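Thioredoxin-like protein (Klebsiella pneumoniae subsp. pneumoniae MGH 78578, PDB 3TY1) is of unproven function but probably binds carbohydrate, its supersandwich fold being that of the galactose mutarotase (aldose 1-epimerase) clan. Local coordinates at residues Arg160-Val165 with Gln176-Leu181; Thr4-Asn9 with Ala144-Val149; Gln247-Pro252 with Leu300-Asp305. One frame throughout, in Å; residues are numbered along the deposited sequence.

Interaction 1. Residues Arg160-Val165 with Gln176-Leu181; sequences RIRGLV and QTLTEL. With SO4 (sulfate ion), chain I.
A beta hairpin of the supersandwich forms this contact, strands 159-169 and 173-183 running antiparallel in the large sheet. Ile161 pairs with Leu181, Gly163 with Thr179 and Val165 with Thr177 as hydrogen-bonded pairs, each joined by two backbone bonds; the bond from Thr177 N to Val165 O is almost straight, 175° at the hydrogen. The middle pair departs from this regularity. Thr179 holds OG1 in the crowded position between its backbone N and carbonyl carbon (chi1 69°), which brings the hydroxyl 2.8 Å from Gly163 O, in the carbonyl plane and on a lone pair. Thr179 N reaches the same oxygen from above that plane, so two donors of one residue grip it. A water bonded to both Ile161 O and Thr179 OG1 adds a further link.

On the face bearing Arg162, Leu164, Leu178 and Glu180, charge dominates one end. The side chains of Arg162 and Glu180 run alongside each other, and Arg162 NH1 donates to Glu180 OE2 at 3.0 Å, the oxygen lying in the guanidinium plane although carboxylate and guanidinium are turned 63° apart. Arg162 also forms salt bridges with Glu148 and Glu150, and Glu180 with Arg182, a network likely to keep these groups ionised. Arg160, extended from CG to NE, reaches Glu180 OE2 through a water, pairs with Glu158, and donates from NH1 to O3 of a sulfate, probably from the crystallisation liquor, at 3.3 Å. Farther along, Leu164 CB packs 4.2 Å from Leu178 CD1.

Strand 146-152 flanks the hairpin beside 159-169 and strand 189-198 beside 173-183, while Ile161 packs on Leu51 and Ile53 of strand 49-55.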
loop_
_atom_site.group_PDB
_atom_site.type_symbol
_atom_site.label_atom_id
_atom_site.label_comp_id
_atom_site.label_asym_id
_atom_site.label_seq_id
_atom_site.Cartn_x
_atom_site.Cartn_y
_atom_site.Cartn_z
ATOM N N ARG A 160 29.546 -11.040 -7.101
ATOM C CA ARG A 160 29.050 -9.715 -6.839
ATOM C C ARG A 160 27.564 -9.689 -7.103
ATOM O O ARG A 160 27.098 -10.215 -8.122
ATOM C CB ARG A 160 29.747 -8.670 -7.723
ATOM C CG ARG A 160 31.235 -8.682 -7.541
ATOM C CD ARG A 160 31.927 -7.518 -8.214
ATOM N NE ARG A 160 33.369 -7.612 -8.009
ATOM C CZ ARG A 160 34.264 -6.691 -8.376
ATOM N NH1 ARG A 160 33.889 -5.586 -8.986
ATOM N NH2 ARG A 160 35.554 -6.879 -8.104
ATOM N N ILE A 161 26.835 -9.073 -6.198
ATOM C CA ILE A 161 25.395 -8.959 -6.326
ATOM C C ILE A 161 25.071 -7.478 -6.273
ATOM O O ILE A 161 25.291 -6.817 -5.242
ATOM C CB ILE A 161 24.677 -9.749 -5.258
ATOM C CG1 ILE A 161 24.962 -11.239 -5.427
ATOM C CG2 ILE A 161 23.137 -9.470 -5.351
ATOM C CD1 ILE A 161 24.278 -12.100 -4.407
ATOM N N ARG A 162 24.541 -6.969 -7.379
ATOM C CA ARG A 162 24.197 -5.545 -7.505
ATOM C C ARG A 162 22.693 -5.362 -7.553
ATOM O O ARG A 162 21.992 -6.170 -8.145
ATOM C CB ARG A 162 24.785 -4.929 -8.795
ATOM C CG ARG A 162 26.268 -4.783 -8.798
ATOM C CD ARG A 162 26.796 -4.124 -10.080
ATOM N NE ARG A 162 26.740 -5.038 -11.198
ATOM C CZ ARG A 162 27.639 -5.984 -11.464
ATOM N NH1 ARG A 162 28.722 -6.165 -10.701
ATOM N NH2 ARG A 162 27.445 -6.767 -12.517
ATOM N N GLY A 163 22.219 -4.278 -6.933
ATOM C CA GLY A 163 20.814 -3.906 -6.935
ATOM C C GLY A 163 20.606 -2.404 -6.949
ATOM O O GLY A 163 21.061 -1.735 -6.028
ATOM N N LEU A 164 19.933 -1.888 -7.983
ATOM C CA LEU A 164 19.642 -0.444 -8.116
ATOM C C LEU A 164 18.330 -0.141 -7.389
ATOM O O LEU A 164 17.287 -0.675 -7.757
ATOM C CB LEU A 164 19.488 -0.065 -9.576
ATOM C CG LEU A 164 19.262 1.413 -9.946
ATOM C CD1 LEU A 164 20.402 2.231 -9.423
ATOM C CD2 LEU A 164 19.070 1.576 -11.494
ATOM N N VAL A 165 18.399 0.700 -6.369
ATOM C CA VAL A 165 17.267 1.107 -5.528
ATOM C C VAL A 165 17.032 2.596 -5.760
ATOM O O VAL A 165 17.899 3.441 -5.507
ATOM C CB VAL A 165 17.569 0.805 -4.078
ATOM C CG1 VAL A 165 16.382 1.183 -3.204
ATOM C CG2 VAL A 165 17.871 -0.689 -3.908
ATOM N N GLN A 176 19.460 7.734 -6.643
ATOM C CA GLN A 176 19.472 6.308 -6.924
ATOM C C GLN A 176 20.768 5.700 -6.392
ATOM O O GLN A 176 21.837 6.249 -6.608
ATOM C CB GLN A 176 19.360 6.050 -8.432
ATOM C CG GLN A 176 18.227 6.800 -9.143
ATOM C CD GLN A 176 18.083 6.421 -10.617
ATOM O OE1 GLN A 176 18.687 5.468 -11.086
ATOM N NE2 GLN A 176 17.258 7.142 -11.326
ATOM N N THR A 177 20.664 4.550 -5.746
ATOM C CA THR A 177 21.813 3.867 -5.175
ATOM C C THR A 177 22.031 2.521 -5.827
ATOM O O THR A 177 21.137 1.680 -5.792
ATOM C CB THR A 177 21.608 3.647 -3.674
ATOM O OG1 THR A 177 21.384 4.918 -3.073
ATOM C CG2 THR A 177 22.865 2.989 -3.063
ATOM N N LEU A 178 23.188 2.348 -6.464
ATOM C CA LEU A 178 23.569 1.054 -7.007
ATOM C C LEU A 178 24.270 0.373 -5.864
ATOM O O LEU A 178 25.442 0.656 -5.582
ATOM C CB LEU A 178 24.452 1.159 -8.251
ATOM C CG LEU A 178 24.849 -0.174 -8.930
ATOM C CD1 LEU A 178 23.621 -1.013 -9.301
ATOM C CD2 LEU A 178 25.738 0.082 -10.192
ATOM N N THR A 179 23.542 -0.512 -5.178
ATOM C CA THR A 179 24.109 -1.285 -4.076
ATOM C C THR A 179 24.949 -2.428 -4.641
ATOM O O THR A 179 24.648 -2.945 -5.736
ATOM C CB THR A 179 23.055 -1.873 -3.127
ATOM O OG1 THR A 179 22.330 -2.890 -3.805
ATOM C CG2 THR A 179 22.080 -0.815 -2.554
ATOM N N GLU A 180 26.008 -2.818 -3.923
ATOM C CA GLU A 180 26.815 -3.972 -4.354
ATOM C C GLU A 180 27.418 -4.681 -3.160
ATOM O O GLU A 180 28.053 -4.046 -2.303
ATOM C CB GLU A 180 27.934 -3.584 -5.347
ATOM C CG GLU A 180 28.638 -4.811 -5.947
ATOM C CD GLU A 180 29.697 -4.468 -7.021
ATOM O OE1 GLU A 180 30.795 -3.980 -6.686
ATOM O OE2 GLU A 180 29.423 -4.736 -8.199
ATOM N N LEU A 181 27.172 -5.979 -3.095
ATOM C CA LEU A 181 27.807 -6.877 -2.134
ATOM C C LEU A 181 28.788 -7.780 -2.884
ATOM O O LEU A 181 28.463 -8.287 -3.962
ATOM C CB LEU A 181 26.759 -7.634 -1.351
ATOM C CG LEU A 181 27.237 -8.695 -0.360
ATOM C CD1 LEU A 181 26.218 -8.835 0.795
ATOM C CD2 LEU A 181 27.485 -10.042 -1.077
HETATM S S SO4 I . 37.097 -3.490 -8.980
HETATM O O1 SO4 I . 37.695 -4.278 -7.901
HETATM O O2 SO4 I . 38.097 -2.556 -9.479
HETATM O O3 SO4 I . 36.724 -4.369 -10.075
HETATM O O4 SO4 I . 35.996 -2.669 -8.500
HETATM O O HOH W 1 31.384 -4.534 -9.744
HETATM O O HOH W 2 23.526 -5.515 -3.272
HETATM O O HOH W 3 18.661 5.210 -3.182
#

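Interaction 2. Residues Thr4-Asn9 with Ala144-Val149; sequences TWVLTN and ASLVEV
This is an antiparallel strand pairing interrupted by a classic beta bulge, near one end of the large sheet, where strand 2-9 at the N terminus lies against strand 146-152. Trp5 and Val149 form a hydrogen-bonded pair, with Trp5 N 2.7 Å from Val149 O, nearly along the carbonyl axis. The register then slips by one residue, because Leu7 and Thr8 both stand opposite Val147. Leu7 has a backbone psi of -32°, far from the strand range, and this turns its CB toward the partner strand.

Leu7 CG lies anti to the carbonyl carbon, and CD2 crosses obliquely to meet Val149 CG2 at 3.7 Å and Val147 CG1 at 4.1 Å. The side chain thus meets the valines of that face, and Leu51 of strand 49-55 packs on Leu7 and Val147. Thr8 and Val147 lie side by side there, CB to CB at 3.9 Å. On the face of Val6, Asn9, Leu146 and Glu148, Leu146 CD1 rests against the Asn9 amide, 3.7 Å from CG, and Glu148 runs alongside Val6 to a salt bridge with Arg162. Ser145 OG is hydrogen-bonded to Glu89 of the second subunit.

At the bulge itself, Val147 O accepts twice, in its carbonyl plane: from Leu7 N at 2.8 Å through a bent bond (139° at the hydrogen), and from Thr8 N at 3.2 Å on a lone pair.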
loop_
_atom_site.group_PDB
_atom_site.type_symbol
_atom_site.label_atom_id
_atom_site.label_comp_id
_atom_site.label_asym_id
_atom_site.label_seq_id
_atom_site.Cartn_x
_atom_site.Cartn_y
_atom_site.Cartn_z
ATOM N N THR A 4 27.701 -12.453 -16.004
ATOM C CA THR A 4 26.654 -11.711 -15.331
ATOM C C THR A 4 25.286 -12.275 -15.706
ATOM O O THR A 4 25.023 -12.483 -16.880
ATOM C CB THR A 4 26.743 -10.207 -15.700
ATOM O OG1 THR A 4 28.016 -9.691 -15.261
ATOM C CG2 THR A 4 25.627 -9.392 -15.017
ATOM N N TRP A 5 24.428 -12.513 -14.705
ATOM C CA TRP A 5 23.008 -12.829 -14.933
ATOM C C TRP A 5 22.157 -11.649 -14.487
ATOM O O TRP A 5 22.352 -11.118 -13.394
ATOM C CB TRP A 5 22.583 -14.064 -14.143
ATOM C CG TRP A 5 23.234 -15.317 -14.571
ATOM C CD1 TRP A 5 22.707 -16.252 -15.404
ATOM C CD2 TRP A 5 24.531 -15.797 -14.195
ATOM N NE1 TRP A 5 23.579 -17.286 -15.573
ATOM C CE2 TRP A 5 24.709 -17.047 -14.837
ATOM C CE3 TRP A 5 25.551 -15.311 -13.375
ATOM C CZ2 TRP A 5 25.875 -17.798 -14.702
ATOM C CZ3 TRP A 5 26.686 -16.043 -13.233
ATOM C CH2 TRP A 5 26.852 -17.285 -13.899
ATOM N N VAL A 6 21.182 -11.258 -15.307
ATOM C CA VAL A 6 20.319 -10.126 -15.002
ATOM C C VAL A 6 19.024 -10.731 -14.485
ATOM O O VAL A 6 18.254 -11.318 -15.227
ATOM C CB VAL A 6 20.048 -9.198 -16.234
ATOM C CG1 VAL A 6 19.055 -8.075 -15.821
ATOM C CG2 VAL A 6 21.369 -8.608 -16.796
ATOM N N LEU A 7 18.802 -10.620 -13.193
ATOM C CA LEU A 7 17.642 -11.239 -12.559
ATOM C C LEU A 7 16.405 -10.365 -12.669
ATOM O O LEU A 7 15.293 -10.886 -12.642
ATOM C CB LEU A 7 17.916 -11.493 -11.068
ATOM C CG LEU A 7 18.655 -12.750 -10.640
ATOM C CD1 LEU A 7 19.809 -13.048 -11.484
ATOM C CD2 LEU A 7 18.996 -12.706 -9.138
ATOM N N THR A 8 16.611 -9.047 -12.662
ATOM C CA THR A 8 15.538 -8.057 -12.661
ATOM C C THR A 8 15.994 -6.849 -13.448
ATOM O O THR A 8 17.116 -6.377 -13.302
ATOM C CB THR A 8 15.159 -7.612 -11.247
ATOM O OG1 THR A 8 14.831 -8.765 -10.447
ATOM C CG2 THR A 8 14.003 -6.666 -11.251
ATOM N N ASN A 9 15.130 -6.383 -14.328
ATOM C CA ASN A 9 15.426 -5.170 -15.105
ATOM C C ASN A 9 14.119 -4.480 -15.485
ATOM O O ASN A 9 13.491 -4.801 -16.482
ATOM C CB ASN A 9 16.312 -5.466 -16.311
ATOM C CG ASN A 9 16.795 -4.178 -17.005
ATOM O OD1 ASN A 9 16.272 -3.104 -16.763
ATOM N ND2 ASN A 9 17.796 -4.296 -17.833
ATOM N N ALA A 144 14.103 -3.304 -5.594
ATOM C CA ALA A 144 15.157 -2.981 -6.527
ATOM C C ALA A 144 14.620 -2.985 -7.971
ATOM O O ALA A 144 13.812 -3.824 -8.349
ATOM C CB ALA A 144 16.317 -3.972 -6.391
ATOM N N SER A 145 15.119 -2.059 -8.779
ATOM C CA SER A 145 14.714 -1.909 -10.163
ATOM C C SER A 145 15.586 -2.726 -11.098
ATOM O O SER A 145 15.166 -3.069 -12.182
ATOM C CB SER A 145 14.864 -0.436 -10.565
ATOM O OG SER A 145 14.014 0.360 -9.774
ATOM N N LEU A 146 16.822 -2.960 -10.695
ATOM C CA LEU A 146 17.801 -3.718 -11.501
ATOM C C LEU A 146 18.553 -4.594 -10.517
ATOM O O LEU A 146 19.042 -4.086 -9.526
ATOM C CB LEU A 146 18.798 -2.790 -12.212
ATOM C CG LEU A 146 19.918 -3.428 -13.069
ATOM C CD1 LEU A 146 19.427 -4.032 -14.376
ATOM C CD2 LEU A 146 21.054 -2.404 -13.402
ATOM N N VAL A 147 18.612 -5.892 -10.785
ATOM C CA VAL A 147 19.331 -6.830 -9.950
ATOM C C VAL A 147 20.174 -7.703 -10.877
ATOM O O VAL A 147 19.624 -8.305 -11.823
ATOM C CB VAL A 147 18.396 -7.689 -9.085
ATOM C CG1 VAL A 147 19.184 -8.695 -8.282
ATOM C CG2 VAL A 147 17.544 -6.832 -8.133
ATOM N N GLU A 148 21.493 -7.739 -10.617
ATOM C CA GLU A 148 22.462 -8.556 -11.368
ATOM C C GLU A 148 23.329 -9.361 -10.425
ATOM O O GLU A 148 23.700 -8.872 -9.348
ATOM C CB GLU A 148 23.413 -7.695 -12.200
ATOM C CG GLU A 148 22.718 -6.896 -13.275
ATOM C CD GLU A 148 23.646 -5.943 -14.067
ATOM O OE1 GLU A 148 24.750 -5.610 -13.605
ATOM O OE2 GLU A 148 23.238 -5.517 -15.167
ATOM N N VAL A 149 23.653 -10.575 -10.859
ATOM C CA VAL A 149 24.556 -11.470 -10.159
ATOM C C VAL A 149 25.749 -11.722 -11.092
ATOM O O VAL A 149 25.578 -12.077 -12.267
ATOM C CB VAL A 149 23.865 -12.814 -9.816
ATOM C CG1 VAL A 149 24.890 -13.810 -9.257
ATOM C CG2 VAL A 149 22.716 -12.576 -8.851
#

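Interaction 3. Residues Gln247-Pro252 with Leu300-Asp305; sequences QTYQGP and LWKNTD
Gln247 opens the loop segment at the surface, with its CB directed away from strand 297-304. Thr248 likewise points its CB away but offers its carbonyl: Lys302 NZ donates to Thr248 O at 2.8 Å, approaching from above the carbonyl plane. Trp246 O takes a second bond from this ammonium, so the ammonium is held by two loop carbonyls. Tyr249 carries the main packing. Its CG is anti to the carbonyl carbon (chi1 -66°), and the ring extends toward the strand and crosses the bent lysine chain obliquely. Lys302 NZ sits over the ring face, 4.9 Å from the centroid and 21° off the normal, a cation-pi arrangement, while Lys302 CE lies 3.7 Å from Tyr249 CD1. At the tip, Tyr249 OH meets Leu300 CD1 at 3.4 Å and is hydrogen-bonded to Thr313.

Gln250 N reaches Thr304 OG1 through a water, and Thr304 CG2 lies 3.8 Å from Gln250 O. Thr304 is the centre of an inverse gamma turn, which bends the chain as the strand ends. Pro252 then brings CA to 3.2 Å from Asp305 O, a CA-H...O contact.

The loop therefore lies over one side of strand 297-304, which runs between strands 259-265 and 311-318. Phe225 of strand 224-229 packs on both Tyr249 and Leu300, while Trp301 and Asn303, whose CB atoms turn away from the loop, pack on Phe170 of the third subunit.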
loop_
_atom_site.group_PDB
_atom_site.type_symbol
_atom_site.label_atom_id
_atom_site.label_comp_id
_atom_site.label_asym_id
_atom_site.label_seq_id
_atom_site.Cartn_x
_atom_site.Cartn_y
_atom_site.Cartn_z
ATOM N N GLN A 247 31.259 -0.091 26.808
ATOM C CA GLN A 247 31.970 -1.173 26.143
ATOM C C GLN A 247 31.396 -2.571 26.418
ATOM O O GLN A 247 31.795 -3.498 25.739
ATOM C CB GLN A 247 33.446 -1.203 26.561
ATOM C CG GLN A 247 34.235 0.079 26.248
ATOM C CD GLN A 247 35.626 0.136 26.906
ATOM O OE1 GLN A 247 35.764 0.469 28.098
ATOM N NE2 GLN A 247 36.658 -0.137 26.117
ATOM N N THR A 248 30.526 -2.727 27.418
ATOM C CA THR A 248 30.110 -4.048 27.893
ATOM C C THR A 248 28.603 -4.181 27.794
ATOM O O THR A 248 27.867 -3.245 28.087
ATOM C CB THR A 248 30.604 -4.284 29.339
ATOM O OG1 THR A 248 32.039 -4.146 29.361
ATOM C CG2 THR A 248 30.244 -5.674 29.840
ATOM N N TYR A 249 28.150 -5.352 27.355
ATOM C CA TYR A 249 26.718 -5.633 27.218
ATOM C C TYR A 249 26.188 -6.448 28.397
ATOM O O TYR A 249 26.873 -7.337 28.922
ATOM C CB TYR A 249 26.432 -6.397 25.905
ATOM C CG TYR A 249 26.692 -5.629 24.631
ATOM C CD1 TYR A 249 25.716 -4.801 24.070
ATOM C CD2 TYR A 249 27.897 -5.754 23.957
ATOM C CE1 TYR A 249 25.952 -4.092 22.915
ATOM C CE2 TYR A 249 28.124 -5.080 22.743
ATOM C CZ TYR A 249 27.151 -4.246 22.233
ATOM O OH TYR A 249 27.374 -3.576 21.057
ATOM N N GLN A 250 24.951 -6.142 28.788
ATOM C CA GLN A 250 24.186 -6.938 29.740
ATOM C C GLN A 250 23.558 -8.142 29.010
ATOM O O GLN A 250 23.493 -8.184 27.784
ATOM C CB GLN A 250 23.046 -6.103 30.342
ATOM C CG GLN A 250 23.499 -4.888 31.167
ATOM C CD GLN A 250 22.331 -4.052 31.715
ATOM O OE1 GLN A 250 21.201 -4.521 31.847
ATOM N NE2 GLN A 250 22.615 -2.810 32.033
ATOM N N GLY A 251 23.090 -9.107 29.804
ATOM C CA GLY A 251 22.305 -10.230 29.313
ATOM C C GLY A 251 20.907 -9.683 28.986
ATOM O O GLY A 251 20.637 -8.488 29.214
ATOM N N PRO A 252 20.008 -10.548 28.467
ATOM C CA PRO A 252 18.633 -10.114 28.154
ATOM C C PRO A 252 17.926 -9.588 29.396
ATOM O O PRO A 252 17.838 -10.301 30.383
ATOM C CB PRO A 252 17.974 -11.391 27.638
ATOM C CG PRO A 252 19.124 -12.236 27.134
ATOM C CD PRO A 252 20.263 -11.940 28.038
ATOM N N LEU A 300 25.809 3.516 18.389
ATOM C CA LEU A 300 25.808 2.236 19.081
ATOM C C LEU A 300 24.409 2.098 19.683
ATOM O O LEU A 300 24.009 2.904 20.518
ATOM C CB LEU A 300 26.869 2.261 20.190
ATOM C CG LEU A 300 26.957 1.036 21.117
ATOM C CD1 LEU A 300 27.233 -0.279 20.344
ATOM C CD2 LEU A 300 27.991 1.254 22.223
ATOM N N TRP A 301 23.668 1.080 19.247
ATOM C CA TRP A 301 22.316 0.821 19.699
ATOM C C TRP A 301 22.421 -0.425 20.572
ATOM O O TRP A 301 22.778 -1.469 20.068
ATOM C CB TRP A 301 21.390 0.599 18.462
ATOM C CG TRP A 301 20.020 0.131 18.747
ATOM C CD1 TRP A 301 19.159 0.629 19.683
ATOM C CD2 TRP A 301 19.320 -0.933 18.080
ATOM N NE1 TRP A 301 17.969 -0.065 19.642
ATOM C CE2 TRP A 301 18.029 -1.002 18.649
ATOM C CE3 TRP A 301 19.643 -1.804 17.024
ATOM C CZ2 TRP A 301 17.078 -1.964 18.248
ATOM C CZ3 TRP A 301 18.683 -2.722 16.585
ATOM C CH2 TRP A 301 17.413 -2.789 17.212
ATOM N N LYS A 302 22.187 -0.282 21.878
ATOM C CA LYS A 302 22.276 -1.400 22.820
ATOM C C LYS A 302 20.843 -1.748 23.202
ATOM O O LYS A 302 20.260 -1.131 24.074
ATOM C CB LYS A 302 23.082 -1.041 24.061
ATOM C CG LYS A 302 24.474 -0.515 23.724
ATOM C CD LYS A 302 25.307 -0.235 25.004
ATOM C CE LYS A 302 25.993 -1.468 25.542
ATOM N NZ LYS A 302 27.076 -1.103 26.541
ATOM N N ASN A 303 20.295 -2.745 22.534
ATOM C CA ASN A 303 18.894 -3.142 22.732
ATOM C C ASN A 303 18.896 -4.479 23.453
ATOM O O ASN A 303 18.466 -5.498 22.896
ATOM C CB ASN A 303 18.169 -3.166 21.372
ATOM C CG ASN A 303 16.643 -3.105 21.506
ATOM O OD1 ASN A 303 16.058 -2.055 21.344
ATOM N ND2 ASN A 303 16.009 -4.230 21.847
ATOM N N THR A 304 19.379 -4.458 24.702
ATOM C CA THR A 304 19.555 -5.686 25.482
ATOM C C THR A 304 18.318 -5.991 26.331
ATOM O O THR A 304 18.407 -6.225 27.537
ATOM C CB THR A 304 20.847 -5.643 26.295
ATOM O OG1 THR A 304 20.871 -4.426 27.052
ATOM C CG2 THR A 304 22.038 -5.702 25.329
ATOM N N ASP A 305 17.160 -6.049 25.661
ATOM C CA ASP A 305 15.893 -6.363 26.307
ATOM C C ASP A 305 15.728 -7.914 26.267
ATOM O O ASP A 305 16.719 -8.653 26.110
ATOM C CB ASP A 305 14.729 -5.580 25.625
ATOM C CG ASP A 305 13.523 -5.346 26.563
ATOM O OD1 ASP A 305 12.743 -6.272 26.742
ATOM O OD2 ASP A 305 13.364 -4.250 27.142
HETATM O O HOH W 4 23.671 -3.611 27.523
#

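Overall arrangement
From the N terminus, strand 2-9 is the first element to be tied in: interaction 2 closes a loop of 134 residues by setting it against strand 146-152. The chain then passes directly into the hairpin of interaction 1, which spans only ten residues. The two contacts touch through neighbouring strands 146-152 and 159-169, where Leu164 probably hydrogen-bonds with Ser145 and Leu146, making one continuous part of the large sheet. Interaction 3 follows across the chain's centre, its centre about 31 Å from that of interaction 1, and closes 47 residues between a loop and the mixed sheet. The three loops succeed one another without nesting or crossing.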